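Local atomic coordinates of putative transcriptional regulator TRANSCRIPTION REGULATOR protein (Rhizobium meliloti, PDB entry 5NLA), a protein that acts as an AraC-like transcriptional activator that binds c-di-GMP by a PilZ-like mechanism to regulate production of extracellular polysaccharide. Residues Ile121-Val126 with Asp375-Val380; Phe152-Tyr157 with Val251-His256; Pro174-Ala179 with Arg299-Leu304. All blocks are in the same frame, centred on the assembly; numbering follows the deposited sequence.

Contact 1: Ile121-Val126 with Asp375-Val380; sequences IDHWNV and DWLKSV
L377 does nearly all the work for the C-terminal tail here: its isobutyl group drops between I121 and H123, and both of its methyls find a partner. On the tight side, CD2 of L377 stands over the face of the H123 imidazole as a CH-pi contact, 3.8 Å from the ring centroid and only 10° off the ring normal, so the methyl sits squarely above the ring and not at its rim. The other methyl, L377 CD1, meets CD1 of I121 at 3.8 Å, the two side chains crossing at about a right angle. I121 also offers CG2, 4.1 Å from L377 CD1, so this methyl is met by both branches of the isoleucine. The H123 ring reaches the tail because its CG lies anti to the carbonyl carbon (chi1 -67°), and its CE1 comes within 3.8 Å of L377 CB. L377 also packs on F172 and L98 of the sheet, and I121 on P69 and L155; all three touching residues are buried.

The other side is much looser. Past L377 the chain turns outward: K378 starts its side chain away from 121-126 and is exposed, and V380, where the model stops, is poorly ordered. S379 holds to its own segment, its OG donating to K378 O at 2.7 Å, with the donor tilted 34° from the carbonyl plane.

What results is a C-terminal tail pinned by one leucine against the loop that leads into strand 124-129, whose antiparallel neighbours are 166-173 and 150-154; the two antiparallel sheets of this region are consistent with the cupin-like beta-sandwich of the regulatory domain in AraC relatives.

Contact 2: Phe152-Tyr157 with Val251-His256; sequences FRSLGY and VMERAH
S154 and E253 supply the polar bond that joins the end of strand 150-154 to the first turn of helix 251-261. S154 OG donates to E253 OE2 at 3.2 Å, meeting the anti lone pair of that oxygen, the one facing away from OE1. The same hydroxyl also accepts a bond from the backbone: G156 N points at S154 OG over 3.1 Å, with an almost straight angle of 166° at the hydrogen. One proton given and one received fix the rotation of the hydroxyl. Its torsion suits both jobs, since OG lies anti to the backbone N (chi1 -180°) and thus beside the carbonyl carbon, where the following residues fold back.

That fold-back is an ST turn, and it coincides with a type I beta turn from S154 to Y157 by which the chain leaves the seven-stranded antiparallel sheet.

Apolar contact comes from the glycine in the turn. G156 CA rests 4.0 Å from E253 CB, and the two alpha carbons are only 5.2 Å apart. A side chain at G156 would point straight at the helix, so its absence lets the backbones come this close. E253 CG lies beside the same CA, and the bend at chi2 (-106°) swings the carboxylate round to the serine. The Y157 ring adds a distant, oblique approach of CE2 to E253 OE2.

Neighbours extend the join: G156 pairs through the backbone with G250, Y175 packs on E253, and V251 and M252 turn to L287 in the helix-turn-helix region.

Contact 3: Pro174-Ala179 with Arg299-Leu304; sequences PYELLA and RRRRLL
E176 of helix 175-178 lies flat against R301 of helix 294-306, which belongs to the helix-turn-helix region of this AraC-type regulator, so the contact ties that region to the short, weakly bonded helix that follows strand 166-173, in a surface contact. The two flat groups are stacked: the carboxylate and guanidinium planes differ by only 20°. E176 CG sits over the centre of one guanidinium face, 3.1 Å above the plane, and the carboxylate extends from there across the NH1 side.

E176 OE2 and R301 NH1, 3.1 Å apart, form a salt bridge of charges alone, for the oxygen stands well out of the guanidinium plane and no N-H is aimed at it. Each side chain has to bend to lie this way. E176 leaves its helix with CG anti to the backbone N and then folds at chi2 (60°), while R301 turns at chi2 and again at chi3 (94°), bringing its head round to the glutamate.

With an alanine in place of R301, the E176 carboxylate would probably be left with H260 but without the arginine's charge, and E176 CG without the flat group stacked on it.

R301 also packs on L263. The carboxylate has a second anchor in helix 251-261, where E176 OE1 is hydrogen-bonded to H260 ND1; that same OE1 lies 3.8 Å from R301 CD.

How the contacts relate
Starting from the N terminus, the chain passes 121-126, 152-157 and 174-179 in the sheet domain before it meets their partners. Contact 2 closes first, when helix 251-261 returns to 152-157, with 93 residues between. Contact 3 closes next, bringing 299-304 of the helix-turn-helix region to 174-179; since 174-179 lies within the loop of contact 2 and 299-304 beyond it, the two cross. Contact 1 closes last, spanning 248 residues and enclosing both, as the tail after helix 373-376 returns to the loop before strand 124-129. The three also touch directly: D122 meets H256 between contacts 1 and 2, W124 NE1 bonds Y175 O between 1 and 3, and Y175 packs on H256 between 2 and 3.

Contact 1: Ile121-Val126 with Asp375-Val380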
loop_
_atom_site.group_PDB
_atom_site.type_symbol
_atom_site.label_atom_id
_atom_site.label_comp_id
_atom_site.label_asym_id
_atom_site.label_seq_id
_atom_site.Cartn_x
_atom_site.Cartn_y
_atom_site.Cartn_z
ATOM N N ILE A 121 6.263 -0.392 -6.243
ATOM C CA ILE A 121 5.340 -0.163 -5.140
ATOM C C ILE A 121 5.608 -1.225 -4.067
ATOM O O ILE A 121 5.581 -2.432 -4.361
ATOM C CB ILE A 121 3.869 -0.196 -5.631
ATOM C CG1 ILE A 121 3.630 0.936 -6.637
ATOM C CG2 ILE A 121 2.897 -0.061 -4.462
ATOM C CD1 ILE A 121 2.368 0.791 -7.464
ATOM N N ASP A 122 5.899 -0.770 -2.846
ATOM C CA ASP A 122 6.064 -1.661 -1.691
ATOM C C ASP A 122 5.479 -1.064 -0.408
ATOM O O ASP A 122 5.913 -1.386 0.711
ATOM C CB ASP A 122 7.539 -1.975 -1.495
ATOM C CG ASP A 122 8.373 -0.734 -1.250
ATOM O OD1 ASP A 122 7.864 0.397 -1.418
ATOM O OD2 ASP A 122 9.555 -0.903 -0.901
ATOM N N HIS A 123 4.463 -0.231 -0.569
ATOM C CA HIS A 123 3.872 0.461 0.551
ATOM C C HIS A 123 3.306 -0.572 1.530
ATOM O O HIS A 123 3.027 -1.711 1.150
ATOM C CB HIS A 123 2.742 1.397 0.083
ATOM C CG HIS A 123 3.200 2.554 -0.754
ATOM N ND1 HIS A 123 3.813 2.397 -1.976
ATOM C CD2 HIS A 123 3.106 3.892 -0.553
ATOM C CE1 HIS A 123 4.102 3.584 -2.480
ATOM N NE2 HIS A 123 3.674 4.509 -1.641
ATOM N N TRP A 124 3.168 -0.169 2.789
ATOM C CA TRP A 124 2.368 -0.912 3.756
ATOM C C TRP A 124 0.927 -0.462 3.527
ATOM O O TRP A 124 0.621 0.729 3.570
ATOM C CB TRP A 124 2.798 -0.583 5.180
ATOM C CG TRP A 124 4.269 -0.689 5.413
ATOM C CD1 TRP A 124 5.159 0.328 5.424
ATOM C CD2 TRP A 124 5.017 -1.883 5.670
ATOM N NE1 TRP A 124 6.419 -0.153 5.666
ATOM C CE2 TRP A 124 6.359 -1.508 5.820
ATOM C CE3 TRP A 124 4.680 -3.236 5.776
ATOM C CZ2 TRP A 124 7.365 -2.422 6.081
ATOM C CZ3 TRP A 124 5.684 -4.153 6.025
ATOM C CH2 TRP A 124 7.012 -3.739 6.183
ATOM N N ASN A 125 0.052 -1.410 3.243
ATOM C CA ASN A 125 -1.343 -1.113 2.951
ATOM C C ASN A 125 -2.170 -1.512 4.165
ATOM O O ASN A 125 -2.101 -2.654 4.638
ATOM C CB ASN A 125 -1.781 -1.900 1.707
ATOM C CG ASN A 125 -3.050 -1.359 1.040
ATOM O OD1 ASN A 125 -3.638 -2.057 0.220
ATOM N ND2 ASN A 125 -3.460 -0.141 1.359
ATOM N N VAL A 126 -2.913 -0.553 4.690
ATOM C CA VAL A 126 -3.925 -0.827 5.704
ATOM C C VAL A 126 -5.242 -0.323 5.168
ATOM O O VAL A 126 -5.312 0.796 4.660
ATOM C CB VAL A 126 -3.576 -0.138 7.018
ATOM C CG1 VAL A 126 -4.788 -0.045 7.931
ATOM C CG2 VAL A 126 -2.440 -0.896 7.687
ATOM N N ASP A 375 0.634 6.453 -10.073
ATOM C CA ASP A 375 0.994 7.861 -10.046
ATOM C C ASP A 375 0.672 8.544 -8.708
ATOM O O ASP A 375 1.354 9.489 -8.311
ATOM C CB ASP A 375 0.300 8.584 -11.208
ATOM C CG ASP A 375 0.760 8.067 -12.575
ATOM O OD1 ASP A 375 1.986 8.125 -12.864
ATOM O OD2 ASP A 375 -0.093 7.597 -13.356
ATOM N N TRP A 376 -0.379 8.079 -8.033
ATOM C CA TRP A 376 -0.733 8.558 -6.692
ATOM C C TRP A 376 0.238 8.034 -5.647
ATOM O O TRP A 376 0.448 8.672 -4.610
ATOM C CB TRP A 376 -2.156 8.125 -6.312
ATOM C CG TRP A 376 -3.267 8.795 -7.078
ATOM C CD1 TRP A 376 -3.151 9.586 -8.185
ATOM C CD2 TRP A 376 -4.668 8.691 -6.804
ATOM N NE1 TRP A 376 -4.392 9.998 -8.604
ATOM C CE2 TRP A 376 -5.343 9.463 -7.776
ATOM C CE3 TRP A 376 -5.423 8.031 -5.823
ATOM C CZ2 TRP A 376 -6.745 9.594 -7.799
ATOM C CZ3 TRP A 376 -6.816 8.164 -5.842
ATOM C CH2 TRP A 376 -7.459 8.937 -6.828
ATOM N N LEU A 377 0.816 6.865 -5.919
ATOM C CA LEU A 377 1.765 6.231 -5.010
ATOM C C LEU A 377 3.230 6.700 -5.171
ATOM O O LEU A 377 4.104 6.146 -4.516
ATOM C CB LEU A 377 1.642 4.704 -5.126
ATOM C CG LEU A 377 0.292 4.140 -4.649
ATOM C CD1 LEU A 377 0.027 2.752 -5.200
ATOM C CD2 LEU A 377 0.217 4.097 -3.129
ATOM N N LYS A 378 3.492 7.717 -6.003
ATOM C CA LYS A 378 4.837 8.310 -6.150
ATOM C C LYS A 378 5.160 9.349 -5.059
ATOM O O LYS A 378 6.282 9.376 -4.532
ATOM C CB LYS A 378 5.017 8.956 -7.535
ATOM C CG LYS A 378 5.330 7.996 -8.679
ATOM C CD LYS A 378 5.768 8.770 -9.929
ATOM C CE LYS A 378 5.877 7.882 -11.167
ATOM N NZ LYS A 378 6.512 8.559 -12.338
ATOM N N SER A 379 4.197 10.224 -4.762
ATOM C CA SER A 379 4.297 11.222 -3.667
ATOM C C SER A 379 5.399 12.312 -3.790
ATOM O O SER A 379 5.694 12.991 -2.802
ATOM C CB SER A 379 4.398 10.515 -2.297
ATOM O OG SER A 379 5.724 10.095 -1.991
ATOM N N VAL A 380 5.976 12.498 -4.983
ATOM C CA VAL A 380 7.030 13.514 -5.193
ATOM C C VAL A 380 6.451 14.933 -5.199
ATOM O O VAL A 380 6.519 15.648 -4.200
ATOM C CB VAL A 380 7.848 13.286 -6.498
ATOM C CG1 VAL A 380 8.471 11.893 -6.511
ATOM C CG2 VAL A 380 7.004 13.533 -7.752
#

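Contact 2: Phe152-Tyr157 with Val251-His256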
loop_
_atom_site.group_PDB
_atom_site.type_symbol
_atom_site.label_atom_id
_atom_site.label_comp_id
_atom_site.label_asym_id
_atom_site.label_seq_id
_atom_site.Cartn_x
_atom_site.Cartn_y
_atom_site.Cartn_z
ATOM N N PHE A 152 -4.341 -5.704 6.980
ATOM C CA PHE A 152 -2.974 -5.218 6.831
ATOM C C PHE A 152 -2.213 -6.110 5.842
ATOM O O PHE A 152 -2.291 -7.337 5.919
ATOM C CB PHE A 152 -2.254 -5.166 8.177
ATOM C CG PHE A 152 -0.762 -5.086 8.051
ATOM C CD1 PHE A 152 -0.142 -3.893 7.691
ATOM C CD2 PHE A 152 0.025 -6.217 8.244
ATOM C CE1 PHE A 152 1.234 -3.830 7.556
ATOM C CE2 PHE A 152 1.397 -6.157 8.105
ATOM C CZ PHE A 152 2.001 -4.964 7.762
ATOM N N ARG A 153 -1.455 -5.468 4.951
ATOM C CA ARG A 153 -0.706 -6.137 3.885
ATOM C C ARG A 153 0.448 -5.261 3.389
ATOM O O ARG A 153 0.264 -4.054 3.182
ATOM C CB ARG A 153 -1.625 -6.410 2.677
ATOM C CG ARG A 153 -2.278 -7.778 2.652
ATOM C CD ARG A 153 -2.765 -8.118 1.255
ATOM N NE ARG A 153 -3.765 -7.171 0.782
ATOM C CZ ARG A 153 -5.065 -7.151 1.130
ATOM N NH1 ARG A 153 -5.595 -8.020 2.011
ATOM N NH2 ARG A 153 -5.846 -6.218 0.594
ATOM N N SER A 154 1.618 -5.863 3.173
ATOM C CA SER A 154 2.637 -5.221 2.355
ATOM C C SER A 154 2.349 -5.419 0.875
ATOM O O SER A 154 1.926 -6.503 0.445
ATOM C CB SER A 154 4.002 -5.780 2.631
ATOM O OG SER A 154 4.930 -5.100 1.805
ATOM N N LEU A 155 2.602 -4.380 0.090
ATOM C CA LEU A 155 2.458 -4.469 -1.353
ATOM C C LEU A 155 3.677 -5.114 -2.037
ATOM O O LEU A 155 3.701 -5.233 -3.263
ATOM C CB LEU A 155 2.182 -3.090 -1.940
ATOM C CG LEU A 155 0.929 -2.400 -1.405
ATOM C CD1 LEU A 155 0.764 -1.072 -2.103
ATOM C CD2 LEU A 155 -0.308 -3.259 -1.613
ATOM N N GLY A 156 4.676 -5.511 -1.251
ATOM C CA GLY A 156 5.802 -6.288 -1.734
ATOM C C GLY A 156 5.611 -7.795 -1.754
ATOM O O GLY A 156 6.424 -8.502 -2.368
ATOM N N TYR A 157 4.588 -8.301 -1.058
ATOM C CA TYR A 157 4.225 -9.723 -1.130
ATOM C C TYR A 157 3.000 -9.883 -2.017
ATOM O O TYR A 157 2.084 -9.063 -1.957
ATOM C CB TYR A 157 3.902 -10.312 0.239
ATOM C CG TYR A 157 5.088 -10.693 1.065
ATOM C CD1 TYR A 157 5.960 -11.692 0.640
ATOM C CD2 TYR A 157 5.325 -10.089 2.312
ATOM C CE1 TYR A 157 7.058 -12.052 1.411
ATOM C CE2 TYR A 157 6.413 -10.455 3.098
ATOM C CZ TYR A 157 7.279 -11.438 2.644
ATOM O OH TYR A 157 8.361 -11.808 3.422
ATOM N N VAL A 251 11.209 -7.408 -5.437
ATOM C CA VAL A 251 12.470 -6.687 -5.460
ATOM C C VAL A 251 12.463 -5.404 -4.645
ATOM O O VAL A 251 13.347 -5.227 -3.814
ATOM C CB VAL A 251 13.045 -6.407 -6.885
ATOM C CG1 VAL A 251 13.659 -7.665 -7.469
ATOM C CG2 VAL A 251 12.039 -5.777 -7.840
ATOM N N MET A 252 11.490 -4.526 -4.857
ATOM C CA MET A 252 11.543 -3.183 -4.258
ATOM C C MET A 252 11.461 -3.217 -2.746
ATOM O O MET A 252 12.142 -2.448 -2.077
ATOM C CB MET A 252 10.439 -2.265 -4.797
ATOM C CG MET A 252 10.572 -0.795 -4.397
ATOM S SD MET A 252 12.168 0.002 -4.718
ATOM C CE MET A 252 11.515 1.370 -5.662
ATOM N N GLU A 253 10.638 -4.108 -2.214
ATOM C CA GLU A 253 10.552 -4.298 -0.769
ATOM C C GLU A 253 11.900 -4.822 -0.241
ATOM O O GLU A 253 12.379 -4.369 0.799
ATOM C CB GLU A 253 9.381 -5.236 -0.411
ATOM C CG GLU A 253 8.568 -4.854 0.830
ATOM C CD GLU A 253 8.833 -5.738 2.018
ATOM O OE1 GLU A 253 10.032 -5.927 2.331
ATOM O OE2 GLU A 253 7.855 -6.233 2.633
ATOM N N ARG A 254 12.520 -5.741 -0.979
ATOM C CA ARG A 254 13.838 -6.263 -0.599
ATOM C C ARG A 254 14.938 -5.208 -0.675
ATOM O O ARG A 254 15.808 -5.180 0.190
ATOM C CB ARG A 254 14.204 -7.516 -1.406
ATOM C CG ARG A 254 13.514 -8.761 -0.867
ATOM C CD ARG A 254 13.924 -10.028 -1.583
ATOM N NE ARG A 254 13.492 -9.982 -2.981
ATOM C CZ ARG A 254 14.267 -10.174 -4.055
ATOM N NH1 ARG A 254 15.567 -10.476 -3.946
ATOM N NH2 ARG A 254 13.721 -10.081 -5.267
ATOM N N ALA A 255 14.868 -4.339 -1.683
ATOM C CA ALA A 255 15.799 -3.216 -1.842
ATOM C C ALA A 255 15.634 -2.153 -0.754
ATOM O O ALA A 255 16.618 -1.725 -0.143
ATOM C CB ALA A 255 15.618 -2.573 -3.204
ATOM N N HIS A 256 14.392 -1.722 -0.522
ATOM C CA HIS A 256 14.116 -0.741 0.534
ATOM C C HIS A 256 14.529 -1.233 1.932
ATOM O O HIS A 256 14.974 -0.424 2.767
ATOM C CB HIS A 256 12.642 -0.311 0.538
ATOM C CG HIS A 256 12.308 0.744 -0.473
ATOM N ND1 HIS A 256 11.020 0.982 -0.892
ATOM C CD2 HIS A 256 13.086 1.620 -1.150
ATOM C CE1 HIS A 256 11.012 1.963 -1.771
ATOM N NE2 HIS A 256 12.254 2.369 -1.947
#

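Contact 3: Pro174-Ala179 with Arg299-Leu304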
loop_
_atom_site.group_PDB
_atom_site.type_symbol
_atom_site.label_atom_id
_atom_site.label_comp_id
_atom_site.label_asym_id
_atom_site.label_seq_id
_atom_site.Cartn_x
_atom_site.Cartn_y
_atom_site.Cartn_z
ATOM N N PRO A 174 4.628 4.673 2.902
ATOM C CA PRO A 174 5.886 4.289 2.246
ATOM C C PRO A 174 6.780 3.447 3.153
ATOM O O PRO A 174 6.791 3.676 4.360
ATOM C CB PRO A 174 6.563 5.627 1.943
ATOM C CG PRO A 174 5.534 6.674 2.153
ATOM C CD PRO A 174 4.547 6.128 3.118
ATOM N N TYR A 175 7.528 2.506 2.565
ATOM C CA TYR A 175 8.294 1.503 3.329
ATOM C C TYR A 175 8.907 2.039 4.613
ATOM O O TYR A 175 8.802 1.423 5.670
ATOM C CB TYR A 175 9.442 0.895 2.503
ATOM C CG TYR A 175 10.065 -0.283 3.220
ATOM C CD1 TYR A 175 9.388 -1.491 3.287
ATOM C CD2 TYR A 175 11.287 -0.181 3.871
ATOM C CE1 TYR A 175 9.908 -2.573 3.961
ATOM C CE2 TYR A 175 11.815 -1.268 4.553
ATOM C CZ TYR A 175 11.109 -2.466 4.593
ATOM O OH TYR A 175 11.579 -3.580 5.251
ATOM N N GLU A 176 9.553 3.187 4.491
ATOM C CA GLU A 176 10.364 3.737 5.554
ATOM C C GLU A 176 9.570 4.195 6.773
ATOM O O GLU A 176 10.083 4.145 7.890
ATOM C CB GLU A 176 11.189 4.885 4.997
ATOM C CG GLU A 176 12.226 5.426 5.957
ATOM C CD GLU A 176 13.278 4.413 6.406
ATOM O OE1 GLU A 176 13.622 3.492 5.622
ATOM O OE2 GLU A 176 13.771 4.556 7.551
ATOM N N LEU A 177 8.326 4.617 6.564
ATOM C CA LEU A 177 7.448 5.028 7.668
ATOM C C LEU A 177 7.423 4.000 8.803
ATOM O O LEU A 177 7.508 4.360 9.980
ATOM C CB LEU A 177 6.015 5.279 7.166
ATOM C CG LEU A 177 5.330 6.554 7.658
ATOM C CD1 LEU A 177 5.241 6.583 9.175
ATOM C CD2 LEU A 177 6.049 7.801 7.140
ATOM N N LEU A 178 7.333 2.727 8.428
ATOM C CA LEU A 178 7.206 1.625 9.372
ATOM C C LEU A 178 8.396 0.653 9.366
ATOM O O LEU A 178 8.341 -0.382 10.029
ATOM C CB LEU A 178 5.910 0.853 9.080
ATOM C CG LEU A 178 4.588 1.635 9.095
ATOM C CD1 LEU A 178 3.462 0.898 8.375
ATOM C CD2 LEU A 178 4.183 1.939 10.528
ATOM N N ALA A 179 9.474 0.989 8.657
ATOM C CA ALA A 179 10.637 0.097 8.520
ATOM C C ALA A 179 11.253 -0.326 9.866
ATOM O O ALA A 179 11.790 -1.433 9.986
ATOM C CB ALA A 179 11.692 0.738 7.626
ATOM N N ARG A 299 21.042 9.271 -0.289
ATOM C CA ARG A 299 21.387 10.599 0.225
ATOM C C ARG A 299 20.219 11.221 0.996
ATOM O O ARG A 299 20.415 11.714 2.102
ATOM C CB ARG A 299 21.879 11.529 -0.903
ATOM C CG ARG A 299 23.392 11.499 -1.142
ATOM C CD ARG A 299 23.972 10.101 -1.375
ATOM N NE ARG A 299 25.445 10.110 -1.378
ATOM C CZ ARG A 299 26.239 10.138 -2.459
ATOM N NH1 ARG A 299 25.747 10.159 -3.701
ATOM N NH2 ARG A 299 27.565 10.141 -2.294
ATOM N N ARG A 300 19.013 11.168 0.432
ATOM C CA ARG A 300 17.813 11.645 1.139
ATOM C C ARG A 300 17.561 10.875 2.433
ATOM O O ARG A 300 17.184 11.467 3.439
ATOM C CB ARG A 300 16.565 11.564 0.251
ATOM C CG ARG A 300 15.297 12.087 0.925
ATOM C CD ARG A 300 14.311 12.685 -0.072
ATOM N NE ARG A 300 13.138 13.268 0.590
ATOM C CZ ARG A 300 13.026 14.520 1.054
ATOM N NH1 ARG A 300 14.020 15.410 0.957
ATOM N NH2 ARG A 300 11.885 14.895 1.628
ATOM N N ARG A 301 17.763 9.559 2.391
ATOM C CA ARG A 301 17.614 8.710 3.577
ATOM C C ARG A 301 18.639 9.074 4.648
ATOM O O ARG A 301 18.274 9.338 5.801
ATOM C CB ARG A 301 17.740 7.225 3.209
ATOM C CG ARG A 301 16.437 6.578 2.737
ATOM C CD ARG A 301 15.499 6.271 3.896
ATOM N NE ARG A 301 14.529 7.349 4.132
ATOM C CZ ARG A 301 14.153 7.829 5.329
ATOM N NH1 ARG A 301 14.650 7.356 6.479
ATOM N NH2 ARG A 301 13.235 8.793 5.382
ATOM N N ARG A 302 19.911 9.090 4.254
ATOM C CA ARG A 302 21.005 9.515 5.138
ATOM C C ARG A 302 20.808 10.933 5.678
ATOM O O ARG A 302 21.189 11.223 6.822
ATOM C CB ARG A 302 22.366 9.410 4.423
ATOM C CG ARG A 302 22.956 8.009 4.436
ATOM C CD ARG A 302 24.052 7.834 3.401
ATOM N NE ARG A 302 24.736 6.543 3.525
ATOM C CZ ARG A 302 25.619 6.049 2.650
ATOM N NH1 ARG A 302 25.953 6.722 1.546
ATOM N NH2 ARG A 302 26.173 4.858 2.879
ATOM N N LEU A 303 20.219 11.805 4.856
ATOM C CA LEU A 303 19.922 13.173 5.272
ATOM C C LEU A 303 18.920 13.156 6.417
ATOM O O LEU A 303 19.132 13.832 7.424
ATOM C CB LEU A 303 19.406 14.025 4.101
ATOM C CG LEU A 303 19.366 15.552 4.315
ATOM C CD1 LEU A 303 19.781 16.303 3.052
ATOM C CD2 LEU A 303 18.000 16.037 4.810
ATOM N N LEU A 304 17.987 12.227 6.344
ATOM C CA LEU A 304 17.006 12.095 7.389
ATOM C C LEU A 304 17.511 11.338 8.599
ATOM O O LEU A 304 17.037 11.562 9.693
ATOM C CB LEU A 304 15.731 11.496 6.839
ATOM C CG LEU A 304 15.036 12.669 6.171
ATOM C CD1 LEU A 304 13.697 12.315 5.559
ATOM C CD2 LEU A 304 14.892 13.775 7.193
#